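Local coordinates for GDSL-like protein (Roseburia intestinalis L1-82, PDB 6HFZ) that removes acetyl groups from complex beta-mannans as a two-domain carbohydrate esterase with a GDSL-like (SGNH-hydrolase) domain, at residues N288-Y293 / L330-I335. Numbering follows the deposited sequence.
Sequences NISVQY and LELDTI
Y293 reaches across from its own strand to hydrogen-bond D333, two residues beyond its antiparallel partner E331. Its CG sits between the backbone N and the carbonyl carbon (chi1 60°), and the ring lies beside the E331 side chain, the two pointing the same way. E331 CB sits over one face, offset toward the rim, in a CH-pi contact 4.0 Å from the centroid of the Y293 ring, while the D333 carboxylate lies at the ring's edge. Y293 OH donates to D333 OD2 at 2.6 Å, meeting it from above the carboxylate plane. The E331 chain bends at chi2, and its OE2 accepts a hydrogen bond from L332 N (2.9 Å); OE1 forms salt bridges with K295 and K329. On the opposite face of the sheet, Q292 lays CG 3.9 Å from L332 CG. Its NE2 lies 3.5 Å from L330 CD2 and donates to a water that bridges to L330 O. A phenylalanine in place of Y293 would probably leave D333 OD2 without its hydroxyl donor and the ring less firmly fixed. Five backbone hydrogen bonds join the strands within one of two facing antiparallel sheets of the C-terminal beta domain; the Y293 face meets the other sheet at strand 316-319, the Q292 face helix 84-96 of the GDSL-like part, at the domain junction. Phenol-carboxylate bond and CH-pi contact thus tie Y293 to two residues of the facing strand, while S365 and water hold the Q292 amide amid leucines.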
# COMPACT_ATOMS: atom_id res chain seq x y z
N ASN A 288 5.04 -16.84 7.40
CA ASN A 288 5.62 -15.50 7.60
C ASN A 288 4.91 -14.82 8.77
O ASN A 288 3.71 -14.98 8.91
CB ASN A 288 5.50 -14.59 6.37
CG ASN A 288 5.99 -15.22 5.08
OD1 ASN A 288 6.97 -15.96 5.09
ND2 ASN A 288 5.29 -14.99 3.97
N ILE A 289 5.67 -14.04 9.54
CA ILE A 289 5.14 -13.19 10.61
C ILE A 289 5.72 -11.80 10.46
O ILE A 289 6.93 -11.62 10.39
CB ILE A 289 5.48 -13.76 11.99
CG1 ILE A 289 5.02 -15.21 12.15
CG2 ILE A 289 4.93 -12.84 13.06
CD1 ILE A 289 3.55 -15.36 12.22
N SER A 290 4.85 -10.80 10.56
CA SER A 290 5.26 -9.44 10.55
C SER A 290 4.49 -8.68 11.65
O SER A 290 3.46 -9.13 12.15
CB SER A 290 5.12 -8.85 9.16
OG SER A 290 3.76 -8.51 8.85
N VAL A 291 5.01 -7.53 12.03
CA VAL A 291 4.37 -6.76 13.11
C VAL A 291 4.26 -5.30 12.72
O VAL A 291 5.19 -4.71 12.15
CB VAL A 291 5.17 -6.94 14.41
CG1 VAL A 291 6.60 -6.44 14.27
CG2 VAL A 291 4.52 -6.23 15.59
N GLN A 292 3.09 -4.70 13.03
CA GLN A 292 2.86 -3.30 12.79
C GLN A 292 2.80 -2.55 14.12
O GLN A 292 2.14 -3.00 15.04
CB GLN A 292 1.53 -3.09 12.08
CG GLN A 292 1.51 -3.46 10.61
CD GLN A 292 0.17 -3.01 10.05
OE1 GLN A 292 -0.87 -3.53 10.47
NE2 GLN A 292 0.20 -2.02 9.17
N TYR A 293 3.44 -1.37 14.19
CA TYR A 293 3.51 -0.59 15.42
C TYR A 293 3.84 0.86 15.10
O TYR A 293 4.36 1.15 14.02
CB TYR A 293 4.57 -1.14 16.40
CG TYR A 293 6.00 -1.17 15.86
CD1 TYR A 293 6.44 -2.15 14.97
CD2 TYR A 293 6.94 -0.23 16.28
CE1 TYR A 293 7.75 -2.19 14.50
CE2 TYR A 293 8.25 -0.24 15.80
CZ TYR A 293 8.66 -1.22 14.90
OH TYR A 293 9.97 -1.27 14.48
N LEU A 330 3.56 4.29 10.52
CA LEU A 330 3.00 2.96 10.79
C LEU A 330 4.01 1.90 10.31
O LEU A 330 4.01 1.43 9.17
CB LEU A 330 1.65 2.85 10.09
CG LEU A 330 1.00 1.48 10.16
CD1 LEU A 330 0.93 0.98 11.60
CD2 LEU A 330 -0.36 1.46 9.51
N GLU A 331 4.93 1.52 11.22
CA GLU A 331 6.02 0.66 10.85
C GLU A 331 5.49 -0.76 10.64
O GLU A 331 4.56 -1.22 11.33
CB GLU A 331 7.13 0.72 11.90
CG GLU A 331 8.38 -0.06 11.50
CD GLU A 331 8.99 0.39 10.17
OE1 GLU A 331 9.79 1.34 10.22
OE2 GLU A 331 8.61 -0.14 9.08
N LEU A 332 6.11 -1.48 9.69
CA LEU A 332 5.83 -2.92 9.50
C LEU A 332 7.17 -3.63 9.34
O LEU A 332 7.87 -3.39 8.35
CB LEU A 332 4.94 -3.12 8.28
CG LEU A 332 4.31 -4.50 8.10
CD1 LEU A 332 3.11 -4.43 7.17
CD2 LEU A 332 5.31 -5.52 7.59
N ASP A 333 7.50 -4.49 10.30
CA ASP A 333 8.77 -5.20 10.30
C ASP A 333 8.51 -6.67 10.06
O ASP A 333 7.64 -7.30 10.74
CB ASP A 333 9.55 -5.02 11.61
CG ASP A 333 10.14 -3.66 11.92
OD1 ASP A 333 10.41 -2.89 10.98
OD2 ASP A 333 10.42 -3.42 13.12
N THR A 334 9.27 -7.26 9.13
CA THR A 334 9.11 -8.69 8.88
C THR A 334 9.98 -9.45 9.88
O THR A 334 11.18 -9.15 9.95
CB THR A 334 9.46 -9.09 7.43
OG1 THR A 334 8.61 -8.38 6.52
CG2 THR A 334 9.28 -10.58 7.20
N ILE A 335 9.38 -10.34 10.67
CA ILE A 335 10.08 -11.00 11.81
C ILE A 335 10.52 -12.42 11.43
O ILE A 335 11.63 -12.83 11.79
CB ILE A 335 9.22 -11.00 13.09
CG1 ILE A 335 8.76 -9.59 13.48
CG2 ILE A 335 9.95 -11.65 14.24
CD1 ILE A 335 9.87 -8.58 13.52
O HOH W 1 2.33 -0.66 7.78